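Local coordinates for putative methyl-accepting chemotaxis protein (Salmonella enterica subsp. enterica serovar Typhimurium str. LT2, PDB 6DB1), which probably senses extracellular chemical signals through this N-terminal ligand-binding domain, as a putative transmembrane receptor of bacterial chemotaxis, at residues 36-41 with 51-56; 58-63 with 97-102; 65-70 with 89-94. All coordinates share one frame; numbering follows the deposited sequence.

From the N terminus, the chain runs along helix 13-46, turns back into helix 54-73, and reverses twice more into helices 80-105 and 110-144, an antiparallel four-helix bundle that shows how consecutive helices pair by folding back. Contact 1 closes the first turn, with only nine residues between its segments, and is complete before the other two begin. Contacts 2 and 3 both join helix 54-73 to helix 80-105, and contact 3 is nested inside the longer loop closed by contact 2. Their centres lie about 10 Å apart, so they form successive levels of one interface. Contact 1 adjoins contact 2 through Arg37 and Gln58, whereas its nearest atoms stay about 9 Å from contact 3.

Contact 1: residues 36-41 with 51-56; sequences TRLSRA and PDFAPA
Arg37 and Ala56 lie 5.1 Å apart at their CA atoms, and Ala41 and Pro51 are equally close, so the backbone of 51-56 runs back beside helix 36-41 as the first helical hairpin of a four-helix bundle turns round. The contact illustrates how a side chain of one helix can hold a backbone carbonyl at the start of the next. The main polar link is a side-on grip by Arg37 on the carbonyl oxygen of Pro55. Arg37 NE donates to Pro55 O at 3.1 Å, and Arg37 NH1 to the same oxygen at 3.0 Å. The oxygen lies in the guanidinium plane, but both nitrogens come to it from one face of the carbonyl plane, NE from well above it (72°) and NH1 with a smaller tilt (31°). CG of Arg37 stands anti to the carbonyl carbon (chi1 -46°), and bends at chi2 and chi3 turn the chain so that the NE/NH1 edge faces Pro55 O. Since a second conformer of Arg37 was modelled, this grip describes one of two states.

The remaining contacts are van der Waals. Arg37 CB rests 3.9 Å from Ala56 CA, and Ala41 CB touches the backbone oxygen of Asp52 at 3.6 Å. The Phe53 ring meets Leu38 CD1 at its edge; within 51-56 itself, Pro51 CB lies over one face, displaced toward the rim. Leu38 also reaches Met102 and Ala105, which brings helix 80-105 against it. Asp52 steadies the approach to helix 54-73 with a capping bond: Ala54 N donates to Asp52 OD1 at 3.0 Å, meeting that oxygen from above the carboxylate plane.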
# COMPACT_ATOMS: atom_id res chain seq x y z
N THR A 36 8.88 8.59 4.04
CA THR A 36 10.29 8.25 3.92
C THR A 36 11.04 9.35 3.16
O THR A 36 12.12 9.78 3.58
CB THR A 36 10.50 6.90 3.23
OG1 THR A 36 10.08 7.01 1.87
CG2 THR A 36 9.75 5.77 3.90
N ARG A 37 10.43 9.80 2.06
CA ARG A 37 10.99 10.85 1.21
C ARG A 37 11.38 12.05 2.08
O ARG A 37 12.54 12.49 2.10
CB ARG A 37 9.94 11.28 0.18
CG ARG A 37 9.20 10.13 -0.51
CD ARG A 37 9.74 9.64 -1.85
NE ARG A 37 9.35 10.52 -2.95
CZ ARG A 37 9.43 10.19 -4.24
NH1 ARG A 37 9.09 11.07 -5.17
NH2 ARG A 37 9.85 8.99 -4.59
N LEU A 38 10.39 12.53 2.83
CA LEU A 38 10.51 13.73 3.69
C LEU A 38 11.56 13.54 4.79
O LEU A 38 12.28 14.50 5.14
CB LEU A 38 9.15 14.05 4.32
CG LEU A 38 9.11 15.32 5.18
CD1 LEU A 38 9.68 16.50 4.41
CD2 LEU A 38 7.70 15.62 5.67
N SER A 39 11.62 12.34 5.34
CA SER A 39 12.57 12.04 6.41
C SER A 39 14.02 12.17 5.88
O SER A 39 14.87 12.78 6.54
CB SER A 39 12.29 10.68 6.99
OG SER A 39 13.26 10.34 7.97
N ARG A 40 14.30 11.62 4.69
CA ARG A 40 15.65 11.70 4.14
C ARG A 40 16.03 13.16 3.86
O ARG A 40 17.18 13.58 4.09
CB ARG A 40 15.79 10.85 2.87
CG ARG A 40 15.52 9.37 3.08
CD ARG A 40 15.99 8.54 1.90
NE ARG A 40 15.55 9.11 0.63
CZ ARG A 40 14.37 8.89 0.07
NH1 ARG A 40 13.47 8.13 0.67
NH2 ARG A 40 14.08 9.45 -1.10
N ALA A 41 15.06 13.95 3.37
CA ALA A 41 15.33 15.37 3.10
C ALA A 41 15.67 16.10 4.41
O ALA A 41 16.53 16.99 4.43
CB ALA A 41 14.15 16.00 2.40
N PRO A 51 18.46 20.76 1.73
CA PRO A 51 17.50 19.71 1.40
C PRO A 51 16.83 19.86 0.02
O PRO A 51 16.72 20.97 -0.51
CB PRO A 51 16.42 19.85 2.49
CG PRO A 51 16.41 21.33 2.78
CD PRO A 51 17.86 21.74 2.66
N ASP A 52 16.45 18.72 -0.57
CA ASP A 52 15.72 18.70 -1.83
C ASP A 52 14.34 18.23 -1.44
O ASP A 52 14.17 17.10 -0.99
CB ASP A 52 16.31 17.72 -2.85
CG ASP A 52 15.31 17.50 -4.09
OD1 ASP A 52 14.63 18.48 -4.37
OD2 ASP A 52 15.34 16.40 -4.69
N PHE A 53 13.35 19.11 -1.55
CA PHE A 53 11.98 18.77 -1.19
C PHE A 53 11.17 18.32 -2.42
O PHE A 53 10.06 17.83 -2.25
CB PHE A 53 11.27 19.96 -0.55
CG PHE A 53 11.84 20.34 0.79
CD1 PHE A 53 11.73 19.48 1.86
CD2 PHE A 53 12.45 21.57 0.98
CE1 PHE A 53 12.26 19.82 3.10
CE2 PHE A 53 12.96 21.92 2.22
CZ PHE A 53 12.87 21.05 3.27
N ALA A 54 11.73 18.48 -3.62
CA ALA A 54 11.03 18.14 -4.88
C ALA A 54 10.34 16.77 -4.82
O ALA A 54 9.17 16.66 -5.23
CB ALA A 54 12.00 18.22 -6.04
N PRO A 55 11.05 15.71 -4.32
CA PRO A 55 10.50 14.34 -4.25
C PRO A 55 9.35 14.16 -3.24
O PRO A 55 8.38 13.43 -3.52
CB PRO A 55 11.66 13.42 -3.83
CG PRO A 55 12.75 14.35 -3.36
CD PRO A 55 12.49 15.68 -4.02
N ALA A 56 9.47 14.77 -2.07
CA ALA A 56 8.40 14.66 -1.09
C ALA A 56 7.15 15.34 -1.66
O ALA A 56 6.05 14.78 -1.61
CB ALA A 56 8.81 15.25 0.23

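Contact 2: residues 58-63 with 97-102; sequences QSLENM and GVVPQM
Val98 faces Leu60 across two antiparallel neighbours of the four-helix bundle, whose local axes come within 10.9 Å at an angle of 156°. The pairing exemplifies how branched side chains divide their methyl groups among several partners in a helix interface. Taken in order along 97-102, Val98 is the first residue to engage, and its two methyl groups serve different partners. Val98 CG1, anti to the backbone N (chi1 165°), packs 3.5 Å from Leu60 CD1, the two side chains lying alongside one another and pointing opposite ways. Val98 CG2 lies 3.7 Å from CE of selenomethionine Met63 and equally near its SE, although Met63 has a second deposited conformer. The chain of Met63 is extended beyond CG, which carries SE and CE out to Val98 CG2.

Val99 adds a lighter touch, its CG2 lying 4.1 Å from Leu60 CD1. Pro100 then turns toward His116 on helix 110-144; its nitrogen carries no hydrogen, so the bond to the preceding turn is missing and the helix kinks. Gln101 likewise serves the other interface, bonding through NE2 to Thr121 OG1. With Met102 the helix comes back to Leu60, and this selenomethionine also packs on Phe34 of helix 13-46, so three helices meet here. One leucine methyl is thus shared by Val98, Val99 and Met102, the last of which brings its CG to 3.7 Å from Leu60 CD1.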
# COMPACT_ATOMS: atom_id res chain seq x y z
N GLN A 58 6.38 15.62 -4.62
CA GLN A 58 5.86 14.76 -5.68
C GLN A 58 4.91 13.72 -5.07
O GLN A 58 3.87 13.44 -5.64
CB GLN A 58 7.01 14.06 -6.42
CG GLN A 58 6.54 12.94 -7.35
CD GLN A 58 7.67 12.36 -8.16
OE1 GLN A 58 7.90 11.15 -8.17
NE2 GLN A 58 8.42 13.22 -8.84
N SER A 59 5.31 13.14 -3.95
CA SER A 59 4.52 12.13 -3.29
C SER A 59 3.22 12.75 -2.75
O SER A 59 2.14 12.20 -2.96
CB SER A 59 5.33 11.43 -2.22
OG SER A 59 6.43 10.74 -2.81
N LEU A 60 3.32 13.90 -2.07
CA LEU A 60 2.15 14.59 -1.54
C LEU A 60 1.19 14.86 -2.70
O LEU A 60 -0.00 14.56 -2.60
CB LEU A 60 2.60 15.89 -0.86
CG LEU A 60 1.50 16.75 -0.24
CD1 LEU A 60 2.05 17.61 0.87
CD2 LEU A 60 0.81 17.62 -1.28
N GLU A 61 1.72 15.38 -3.79
CA GLU A 61 0.91 15.67 -4.96
C GLU A 61 0.30 14.37 -5.52
O GLU A 61 -0.86 14.39 -5.95
CB GLU A 61 1.71 16.43 -6.01
CG GLU A 61 1.07 17.74 -6.40
CD GLU A 61 -0.33 17.59 -6.94
OE1 GLU A 61 -1.12 18.54 -6.79
OE2 GLU A 61 -0.64 16.52 -7.52
N ASN A 62 1.04 13.26 -5.50
CA ASN A 62 0.50 11.98 -6.01
C ASN A 62 -0.62 11.47 -5.09
O ASN A 62 -1.60 10.88 -5.56
CB ASN A 62 1.60 10.92 -6.19
CG ASN A 62 2.50 11.16 -7.38
OD1 ASN A 62 2.17 11.92 -8.29
ND2 ASN A 62 3.63 10.46 -7.41
N MSE A 63 -0.48 11.70 -3.78
CA MSE A 63 -1.47 11.29 -2.79
C MSE A 63 -2.76 12.06 -2.99
O MSE A 63 -3.86 11.52 -2.87
CB MSE A 63 -0.85 11.55 -1.42
CG MSE A 63 -1.50 10.78 -0.27
SE MSE A 63 -0.49 11.10 1.40
CE MSE A 63 -2.01 10.86 2.63
N GLY A 97 -2.51 15.92 8.30
CA GLY A 97 -1.27 15.27 8.68
C GLY A 97 -0.11 15.62 7.75
O GLY A 97 0.86 16.26 8.15
N VAL A 98 -0.28 15.24 6.49
CA VAL A 98 0.73 15.36 5.45
C VAL A 98 1.05 16.81 5.08
O VAL A 98 2.22 17.18 5.00
CB VAL A 98 0.27 14.58 4.21
CG1 VAL A 98 1.08 14.95 2.97
CG2 VAL A 98 0.31 13.08 4.46
N VAL A 99 0.04 17.59 4.75
CA VAL A 99 0.28 18.95 4.31
C VAL A 99 0.97 19.76 5.41
O VAL A 99 1.98 20.41 5.15
CB VAL A 99 -1.02 19.62 3.81
CG1 VAL A 99 -0.88 21.13 3.74
CG2 VAL A 99 -1.45 19.06 2.46
N PRO A 100 0.45 19.73 6.64
CA PRO A 100 1.17 20.51 7.62
C PRO A 100 2.65 20.10 7.69
O PRO A 100 3.52 20.98 7.61
CB PRO A 100 0.44 20.24 8.93
CG PRO A 100 -0.98 20.07 8.48
CD PRO A 100 -0.85 19.30 7.18
N GLN A 101 2.93 18.81 7.81
CA GLN A 101 4.32 18.35 7.90
C GLN A 101 5.18 19.02 6.82
O GLN A 101 6.26 19.51 7.11
CB GLN A 101 4.44 16.84 7.74
CG GLN A 101 3.92 16.05 8.92
CD GLN A 101 4.37 14.61 8.84
OE1 GLN A 101 5.26 14.28 8.06
NE2 GLN A 101 3.79 13.75 9.67
N MSE A 102 4.69 19.04 5.59
CA MSE A 102 5.44 19.64 4.50
C MSE A 102 5.66 21.12 4.66
O MSE A 102 6.75 21.62 4.39
CB MSE A 102 4.70 19.44 3.19
CG MSE A 102 5.29 18.26 2.46
SE MSE A 102 6.66 18.90 1.22
CE MSE A 102 8.08 17.95 2.16

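Contact 3: residues 65-70 with 89-94; sequences QKLEEM and NWQALL
Leu67 and Trp90 interlock where two antiparallel helices of the four-helix bundle run side by side, their local axes 10.5 Å apart at an angle of 160°. They serve as an example of a large aromatic bump answered by a smaller reciprocal one as antiparallel helices pack. The chief bump is the indole of Trp90, whose CG is anti to the backbone N (chi1 -168°). It is thrust toward helix 65-70, into the hollow bounded by Lys66, Leu67 and Met70. Leu67 lies against one face: its CD1 is 3.9 Å from the centroid of the five-membered ring of Trp90 and 23° off the normal, a CH-pi contact, while its CA sits above the same plane nearer the rim. The benzene part of the indole reaches farther, and Trp90 CZ2 comes 3.5 Å from Leu67 N. Lys66 CB lies 3.6 Å from Trp90 CZ2.

On the next turn the hollow is closed by selenomethionine Met70, whose side chain crosses the indole at about a right angle. Met70 CB touches Trp90 CZ3 at 3.6 Å, and the selenium lies at the ring edge, forming a Met-aromatic contact. Phe128 of helix 110-144 meets the indole edge-to-face, so Trp90 ties a third helix to this interface.

Leu67 is itself a bump in the reverse direction. While CD1 serves the indole, Leu67 CD2 settles between Gln91 and Leu94, 3.8 Å from Gln91 CB. The amide of Gln91 looks to another partner, its OE1 accepting from Lys71 NZ. Lys66 turns its backbone carbonyl and the CB end of its side chain to the tryptophan; its ammonium leads away to Gln26 and to a salt bridge along its own helix, in which NZ meets the syn lone pair of Glu69 OE2 at 2.9 Å.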
# COMPACT_ATOMS: atom_id res chain seq x y z
N GLN A 65 -3.65 13.51 -5.89
CA GLN A 65 -4.21 13.07 -7.17
C GLN A 65 -4.95 11.73 -6.99
O GLN A 65 -5.98 11.51 -7.62
CB GLN A 65 -3.14 12.93 -8.25
CG GLN A 65 -3.66 12.34 -9.56
CD GLN A 65 -4.77 13.16 -10.18
OE1 GLN A 65 -4.80 14.38 -10.06
NE2 GLN A 65 -5.67 12.48 -10.87
N LYS A 66 -4.41 10.83 -6.17
CA LYS A 66 -5.07 9.54 -5.97
C LYS A 66 -6.37 9.71 -5.18
O LYS A 66 -7.31 9.02 -5.45
CB LYS A 66 -4.11 8.52 -5.38
CG LYS A 66 -3.04 8.08 -6.35
CD LYS A 66 -3.61 7.52 -7.64
CE LYS A 66 -2.56 7.13 -8.65
NZ LYS A 66 -3.20 6.69 -9.90
N LEU A 67 -6.44 10.65 -4.25
CA LEU A 67 -7.69 10.90 -3.54
C LEU A 67 -8.74 11.41 -4.54
O LEU A 67 -9.89 11.01 -4.49
CB LEU A 67 -7.47 11.93 -2.43
CG LEU A 67 -8.74 12.39 -1.70
CD1 LEU A 67 -9.42 11.25 -0.98
CD2 LEU A 67 -8.42 13.53 -0.73
N GLU A 68 -8.35 12.32 -5.43
CA GLU A 68 -9.30 12.86 -6.39
C GLU A 68 -9.83 11.73 -7.27
O GLU A 68 -11.02 11.66 -7.54
CB GLU A 68 -8.66 13.96 -7.24
CG GLU A 68 -8.49 15.27 -6.50
CD GLU A 68 -9.72 15.75 -5.76
OE1 GLU A 68 -9.79 15.54 -4.54
OE2 GLU A 68 -10.62 16.31 -6.42
N GLU A 69 -8.96 10.83 -7.69
CA GLU A 69 -9.33 9.70 -8.53
C GLU A 69 -10.25 8.75 -7.73
O GLU A 69 -11.22 8.17 -8.29
CB GLU A 69 -8.06 9.00 -8.99
CG GLU A 69 -8.12 8.40 -10.37
CD GLU A 69 -6.87 7.60 -10.73
OE1 GLU A 69 -7.03 6.57 -11.41
OE2 GLU A 69 -5.75 7.99 -10.29
N MSE A 70 -9.98 8.60 -6.44
CA MSE A 70 -10.82 7.71 -5.62
C MSE A 70 -12.20 8.27 -5.52
O MSE A 70 -13.17 7.52 -5.67
CB MSE A 70 -10.27 7.49 -4.21
CG MSE A 70 -10.92 6.28 -3.52
SE MSE A 70 -10.24 4.57 -4.23
CE MSE A 70 -11.39 3.43 -3.14
N ASN A 89 -11.22 9.74 5.79
CA ASN A 89 -9.97 9.48 6.52
C ASN A 89 -8.77 9.78 5.61
O ASN A 89 -7.73 10.27 6.08
CB ASN A 89 -9.96 8.07 7.12
CG ASN A 89 -10.95 7.94 8.26
OD1 ASN A 89 -11.46 8.94 8.75
ND2 ASN A 89 -11.18 6.72 8.71
N TRP A 90 -8.91 9.50 4.32
CA TRP A 90 -7.84 9.79 3.37
C TRP A 90 -7.63 11.30 3.33
O TRP A 90 -6.51 11.79 3.45
CB TRP A 90 -8.22 9.27 1.98
CG TRP A 90 -7.13 9.22 0.95
CD1 TRP A 90 -6.05 10.04 0.81
CD2 TRP A 90 -7.14 8.37 -0.22
NE1 TRP A 90 -5.34 9.69 -0.31
CE2 TRP A 90 -5.99 8.68 -0.96
CE3 TRP A 90 -7.97 7.34 -0.66
CZ2 TRP A 90 -5.67 8.02 -2.14
CZ3 TRP A 90 -7.66 6.68 -1.82
CH2 TRP A 90 -6.53 7.04 -2.57
N GLN A 91 -8.74 12.03 3.15
CA GLN A 91 -8.69 13.51 3.04
C GLN A 91 -8.15 14.12 4.34
O GLN A 91 -7.41 15.10 4.30
CB GLN A 91 -10.06 14.07 2.66
CG GLN A 91 -10.08 15.60 2.59
CD GLN A 91 -11.27 16.15 1.85
OE1 GLN A 91 -11.75 15.56 0.89
NE2 GLN A 91 -11.72 17.33 2.25
N ALA A 92 -8.51 13.56 5.49
CA ALA A 92 -8.02 14.09 6.76
C ALA A 92 -6.50 13.87 6.86
O ALA A 92 -5.76 14.77 7.22
CB ALA A 92 -8.76 13.43 7.91
N LEU A 93 -6.06 12.65 6.56
CA LEU A 93 -4.65 12.31 6.64
C LEU A 93 -3.83 13.32 5.83
O LEU A 93 -2.76 13.76 6.27
CB LEU A 93 -4.47 10.88 6.12
CG LEU A 93 -3.03 10.40 5.97
CD1 LEU A 93 -2.24 10.59 7.25
CD2 LEU A 93 -3.02 8.94 5.54
N LEU A 94 -4.37 13.71 4.69
CA LEU A 94 -3.70 14.60 3.77
C LEU A 94 -3.76 16.05 4.25
O LEU A 94 -2.72 16.71 4.33
CB LEU A 94 -4.37 14.48 2.40
CG LEU A 94 -3.88 15.44 1.32
CD1 LEU A 94 -2.44 15.14 0.91
CD2 LEU A 94 -4.80 15.37 0.10